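PDB 3VWA: cytoplasmic export protein 1 from Saccharomyces cerevisiae, which binds tRNA as a component of the nuclear tRNA export machinery and may deliver aminoacylated tRNAs to the translation apparatus at the nuclear pore. Local coordinates for residues 105-117 with 233-245. Sequence-based numbering, arbitrary orientation.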
loop_
_atom_site.group_PDB
_atom_site.type_symbol
_atom_site.label_atom_id
_atom_site.label_comp_id
_atom_site.label_asym_id
_atom_site.label_seq_id
_atom_site.Cartn_x
_atom_site.Cartn_y
_atom_site.Cartn_z
ATOM N N ASN A 105 13.130 4.722 -11.762
ATOM C CA ASN A 105 13.124 5.901 -10.876
ATOM C C ASN A 105 14.557 6.185 -10.457
ATOM O O ASN A 105 15.060 5.667 -9.424
ATOM C CB ASN A 105 12.229 5.668 -9.648
ATOM C CG ASN A 105 12.192 6.879 -8.698
ATOM O OD1 ASN A 105 13.088 7.679 -8.707
ATOM N ND2 ASN A 105 11.131 7.007 -7.906
ATOM N N LYS A 106 15.241 6.999 -11.261
ATOM C CA LYS A 106 16.648 7.258 -10.988
ATOM C C LYS A 106 16.845 7.879 -9.590
ATOM O O LYS A 106 17.862 7.660 -8.975
ATOM C CB LYS A 106 17.277 8.146 -12.092
ATOM C CG LYS A 106 17.111 9.654 -11.922
ATOM C CD LYS A 106 17.559 10.333 -13.212
ATOM C CE LYS A 106 17.725 11.820 -13.041
ATOM N NZ LYS A 106 19.006 12.077 -12.305
ATOM N N PHE A 107 15.872 8.659 -9.117
ATOM C CA PHE A 107 16.010 9.317 -7.814
ATOM C C PHE A 107 16.043 8.242 -6.726
ATOM O O PHE A 107 16.795 8.372 -5.765
ATOM C CB PHE A 107 14.861 10.324 -7.529
ATOM C CG PHE A 107 14.834 11.488 -8.494
ATOM C CD1 PHE A 107 15.968 12.286 -8.707
ATOM C CD2 PHE A 107 13.675 11.780 -9.202
ATOM C CE1 PHE A 107 15.931 13.359 -9.594
ATOM C CE2 PHE A 107 13.636 12.842 -10.106
ATOM C CZ PHE A 107 14.750 13.639 -10.296
ATOM N N GLY A 108 15.252 7.183 -6.929
ATOM C CA GLY A 108 15.265 5.987 -6.071
ATOM C C GLY A 108 16.638 5.378 -5.910
ATOM O O GLY A 108 17.134 5.175 -4.768
ATOM N N VAL A 109 17.250 5.049 -7.066
ATOM C CA VAL A 109 18.508 4.315 -7.129
ATOM C C VAL A 109 19.566 5.216 -6.461
ATOM O O VAL A 109 20.393 4.750 -5.688
ATOM C CB VAL A 109 18.904 4.011 -8.637
ATOM C CG1 VAL A 109 20.295 3.354 -8.767
ATOM C CG2 VAL A 109 17.862 3.154 -9.346
ATOM N N GLU A 110 19.521 6.507 -6.754
ATOM C CA GLU A 110 20.461 7.451 -6.212
ATOM C C GLU A 110 20.282 7.587 -4.681
ATOM O O GLU A 110 21.247 7.701 -3.953
ATOM C CB GLU A 110 20.302 8.847 -6.880
ATOM C CG GLU A 110 20.866 8.993 -8.303
ATOM C CD GLU A 110 20.312 10.214 -9.037
ATOM O OE1 GLU A 110 20.094 11.273 -8.379
ATOM O OE2 GLU A 110 20.096 10.114 -10.267
ATOM N N LEU A 111 19.041 7.615 -4.229
ATOM C CA LEU A 111 18.732 7.590 -2.792
ATOM C C LEU A 111 19.328 6.358 -2.105
ATOM O O LEU A 111 19.968 6.489 -1.080
ATOM C CB LEU A 111 17.223 7.682 -2.569
ATOM C CG LEU A 111 16.632 8.199 -1.231
ATOM C CD1 LEU A 111 15.796 7.130 -0.580
ATOM C CD2 LEU A 111 17.605 8.832 -0.236
ATOM N N GLY A 112 19.205 5.175 -2.707
ATOM C CA GLY A 112 19.761 3.966 -2.065
ATOM C C GLY A 112 21.267 4.030 -2.011
ATOM O O GLY A 112 21.910 3.724 -1.003
ATOM N N ILE A 113 21.853 4.495 -3.100
ATOM C CA ILE A 113 23.312 4.673 -3.135
ATOM C C ILE A 113 23.761 5.615 -2.032
ATOM O O ILE A 113 24.785 5.379 -1.397
ATOM C CB ILE A 113 23.756 5.217 -4.503
ATOM C CG1 ILE A 113 23.673 4.073 -5.532
ATOM C CG2 ILE A 113 25.165 5.763 -4.452
ATOM C CD1 ILE A 113 23.842 4.569 -6.967
ATOM N N SER A 114 22.989 6.672 -1.802
ATOM C CA SER A 114 23.307 7.620 -0.715
ATOM C C SER A 114 23.216 6.944 0.690
ATOM O O SER A 114 23.994 7.274 1.600
ATOM C CB SER A 114 22.475 8.897 -0.797
ATOM O OG SER A 114 21.139 8.770 -0.307
ATOM N N GLN A 115 22.330 5.956 0.841
ATOM C CA GLN A 115 22.229 5.248 2.096
ATOM C C GLN A 115 23.439 4.332 2.287
ATOM O O GLN A 115 23.959 4.222 3.394
ATOM C CB GLN A 115 20.917 4.472 2.163
ATOM C CG GLN A 115 19.696 5.365 2.322
ATOM C CD GLN A 115 18.435 4.718 1.825
ATOM O OE1 GLN A 115 18.461 3.626 1.249
ATOM N NE2 GLN A 115 17.302 5.383 2.054
ATOM N N LEU A 116 23.927 3.732 1.196
ATOM C CA LEU A 116 25.086 2.845 1.254
ATOM C C LEU A 116 26.347 3.660 1.572
ATOM O O LEU A 116 27.222 3.188 2.294
ATOM C CB LEU A 116 25.264 2.105 -0.083
ATOM C CG LEU A 116 24.204 1.108 -0.503
ATOM C CD1 LEU A 116 24.700 0.429 -1.762
ATOM C CD2 LEU A 116 23.957 0.025 0.554
ATOM N N LEU A 117 26.414 4.884 1.048
ATOM C CA LEU A 117 27.516 5.785 1.325
ATOM C C LEU A 117 27.556 6.257 2.783
ATOM O O LEU A 117 28.623 6.365 3.364
ATOM C CB LEU A 117 27.493 6.966 0.328
ATOM C CG LEU A 117 27.845 6.543 -1.127
ATOM C CD1 LEU A 117 27.453 7.608 -2.152
ATOM C CD2 LEU A 117 29.344 6.278 -1.309
ATOM N N GLU A 233 25.415 18.470 -9.310
ATOM C CA GLU A 233 24.064 18.965 -9.557
ATOM C C GLU A 233 23.048 17.830 -9.351
ATOM O O GLU A 233 21.980 18.056 -8.812
ATOM C CB GLU A 233 23.966 19.612 -10.950
ATOM C CG GLU A 233 22.576 20.127 -11.352
ATOM C CD GLU A 233 21.975 21.211 -10.424
ATOM O OE1 GLU A 233 20.715 21.339 -10.374
ATOM O OE2 GLU A 233 22.737 21.942 -9.734
ATOM N N THR A 234 23.409 16.617 -9.765
ATOM C CA THR A 234 22.534 15.437 -9.617
ATOM C C THR A 234 22.110 15.211 -8.174
ATOM O O THR A 234 20.919 15.124 -7.853
ATOM C CB THR A 234 23.237 14.190 -10.150
ATOM O OG1 THR A 234 23.481 14.389 -11.536
ATOM C CG2 THR A 234 22.416 12.875 -9.925
ATOM N N TRP A 235 23.106 15.145 -7.308
ATOM C CA TRP A 235 22.869 14.958 -5.913
ATOM C C TRP A 235 21.941 15.984 -5.321
ATOM O O TRP A 235 21.063 15.623 -4.563
ATOM C CB TRP A 235 24.192 14.916 -5.189
ATOM C CG TRP A 235 24.094 14.532 -3.734
ATOM C CD1 TRP A 235 23.666 15.335 -2.678
ATOM C CD2 TRP A 235 24.466 13.253 -3.098
ATOM N NE1 TRP A 235 23.726 14.665 -1.504
ATOM C CE2 TRP A 235 24.185 13.422 -1.665
ATOM C CE3 TRP A 235 24.955 12.051 -3.547
ATOM C CZ2 TRP A 235 24.426 12.416 -0.733
ATOM C CZ3 TRP A 235 25.165 11.033 -2.615
ATOM C CH2 TRP A 235 24.918 11.220 -1.231
ATOM N N ARG A 236 22.116 17.256 -5.674
ATOM C CA ARG A 236 21.445 18.379 -5.025
ATOM C C ARG A 236 20.065 18.561 -5.622
ATOM O O ARG A 236 19.200 19.146 -4.998
ATOM C CB ARG A 236 22.250 19.678 -5.226
ATOM C CG ARG A 236 23.574 19.782 -4.457
ATOM C CD ARG A 236 24.138 21.207 -4.588
ATOM N NE ARG A 236 25.348 21.489 -3.792
ATOM C CZ ARG A 236 26.505 21.924 -4.308
ATOM N NH1 ARG A 236 27.558 22.159 -3.524
ATOM N NH2 ARG A 236 26.618 22.128 -5.618
ATOM N N SER A 237 19.896 18.104 -6.862
ATOM C CA SER A 237 18.600 18.045 -7.564
ATOM C C SER A 237 17.666 16.935 -7.031
ATOM O O SER A 237 16.443 17.041 -7.191
ATOM C CB SER A 237 18.807 17.768 -9.077
ATOM O OG SER A 237 19.309 18.933 -9.730
ATOM N N ASN A 238 18.233 15.889 -6.417
ATOM C CA ASN A 238 17.438 14.746 -6.066
ATOM C C ASN A 238 16.517 15.128 -4.907
ATOM O O ASN A 238 16.979 15.353 -3.796
ATOM C CB ASN A 238 18.352 13.592 -5.711
ATOM C CG ASN A 238 17.594 12.308 -5.513
ATOM O OD1 ASN A 238 16.508 12.294 -4.960
ATOM N ND2 ASN A 238 18.164 11.226 -5.982
ATOM N N PRO A 239 15.209 15.244 -5.176
ATOM C CA PRO A 239 14.237 15.619 -4.178
ATOM C C PRO A 239 14.007 14.491 -3.155
ATOM O O PRO A 239 13.514 14.751 -2.070
ATOM C CB PRO A 239 12.954 15.844 -4.991
ATOM C CG PRO A 239 13.135 15.019 -6.238
ATOM C CD PRO A 239 14.596 14.948 -6.493
ATOM N N LEU A 240 14.325 13.256 -3.501
ATOM C CA LEU A 240 14.156 12.183 -2.529
ATOM C C LEU A 240 15.329 12.202 -1.533
ATOM O O LEU A 240 15.145 11.940 -0.392
ATOM C CB LEU A 240 14.040 10.824 -3.217
ATOM C CG LEU A 240 12.722 10.594 -3.963
ATOM C CD1 LEU A 240 12.628 9.156 -4.452
ATOM C CD2 LEU A 240 11.491 10.946 -3.118
ATOM N N ILE A 241 16.521 12.575 -1.967
ATOM C CA ILE A 241 17.631 12.641 -1.039
ATOM C C ILE A 241 17.326 13.644 0.099
ATOM O O ILE A 241 17.475 13.322 1.295
ATOM C CB ILE A 241 18.939 12.974 -1.769
ATOM C CG1 ILE A 241 19.365 11.751 -2.577
ATOM C CG2 ILE A 241 20.033 13.354 -0.766
ATOM C CD1 ILE A 241 20.702 11.901 -3.258
ATOM N N ASN A 242 16.852 14.835 -0.280
ATOM C CA ASN A 242 16.452 15.847 0.703
ATOM C C ASN A 242 15.233 15.411 1.519
ATOM O O ASN A 242 15.162 15.608 2.717
ATOM C CB ASN A 242 16.159 17.187 0.018
ATOM C CG ASN A 242 17.383 17.759 -0.709
ATOM O OD1 ASN A 242 17.589 17.508 -1.904
ATOM N ND2 ASN A 242 18.226 18.508 0.029
ATOM N N PHE A 243 14.236 14.847 0.874
ATOM C CA PHE A 243 13.051 14.534 1.635
ATOM C C PHE A 243 13.322 13.444 2.717
ATOM O O PHE A 243 12.825 13.518 3.847
ATOM C CB PHE A 243 11.900 14.212 0.716
ATOM C CG PHE A 243 10.691 13.743 1.425
ATOM C CD1 PHE A 243 9.907 14.637 2.142
ATOM C CD2 PHE A 243 10.385 12.394 1.458
ATOM C CE1 PHE A 243 8.826 14.179 2.831
ATOM C CE2 PHE A 243 9.278 11.928 2.120
ATOM C CZ PHE A 243 8.496 12.827 2.816
ATOM N N TYR A 244 14.159 12.487 2.361
ATOM C CA TYR A 244 14.522 11.431 3.219
ATOM C C TYR A 244 15.244 11.971 4.490
ATOM O O TYR A 244 15.005 11.517 5.565
ATOM C CB TYR A 244 15.408 10.479 2.427
ATOM C CG TYR A 244 16.027 9.406 3.278
ATOM C CD1 TYR A 244 15.247 8.364 3.796
ATOM C CD2 TYR A 244 17.379 9.448 3.587
ATOM C CE1 TYR A 244 15.798 7.387 4.584
ATOM C CE2 TYR A 244 17.955 8.467 4.372
ATOM C CZ TYR A 244 17.127 7.438 4.864
ATOM O OH TYR A 244 17.657 6.435 5.616
ATOM N N GLN A 245 16.112 12.948 4.338
ATOM C CA GLN A 245 16.726 13.590 5.461
ATOM C C GLN A 245 15.716 14.238 6.440
ATOM O O GLN A 245 15.894 14.117 7.664
ATOM C CB GLN A 245 17.797 14.587 5.001
ATOM C CG GLN A 245 18.531 15.270 6.136
ATOM C CD GLN A 245 19.412 16.425 5.694
ATOM O OE1 GLN A 245 19.979 16.416 4.594
ATOM N NE2 GLN A 245 19.546 17.425 6.564
HETATM O O HOH W 1 19.216 13.584 -9.403
HETATM O O HOH W 2 21.471 13.308 -13.140
#
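The axes of helix 106-117 and helix 239-245 approach to 9.0 Å, crossing at -50°; the backbones come nearest at L111 and I241, while F107 lies against N238 at the break between helices 233-237 and 239-245. N238 suits that break because its short amide can serve both helices at once. It swings the amide away from its own backbone N (chi1 -172°), which lets OD1 cap helix 239-245 by accepting from I241 N, with a weaker bond from L240 N. The same rotamer points ND2 at the other helix, where it gives an almost straight bond to F107 O (3.2 Å), in the carbonyl plane and on a lone pair; F107 O also keeps its helical bond from L111 N. A second, more bent bond runs from N238 ND2 to E110 OE1 (3.1 Å), met from above the carboxylate plane. A leucine in place of N238 would probably leave helix 239-245 without its side-chain cap and E110 OE1 without this amide donor.

E110 is long enough to pair also with K106, its OE2 lying 3.0 Å from K106 NZ, and a water links E110 OE1 to T234 O. Flat and apolar, the F107 ring receives P239 CD over one face in a CH-pi contact, 3.8 Å from its centroid. Branched L111 sends CD2 to Y244 CB (3.8 Å), and Q115 puts NE2 over one face of the Y244 ring, toward its rim, with the amide steeply tilted to the ring, while its OE1 accepts from W144 N. Small S114 lets W235 come close, CB to CH2 at 3.4 Å, and L117 CD1 meets the edge of the same indole at W235 CZ3 (4.1 Å).

This packing is consistent with the helical part of the kinase-like domain, ahead of the HEAT repeats: L117 also touches helices 186-198 and 222-231, and P239 and F243 rest on helix 255-271.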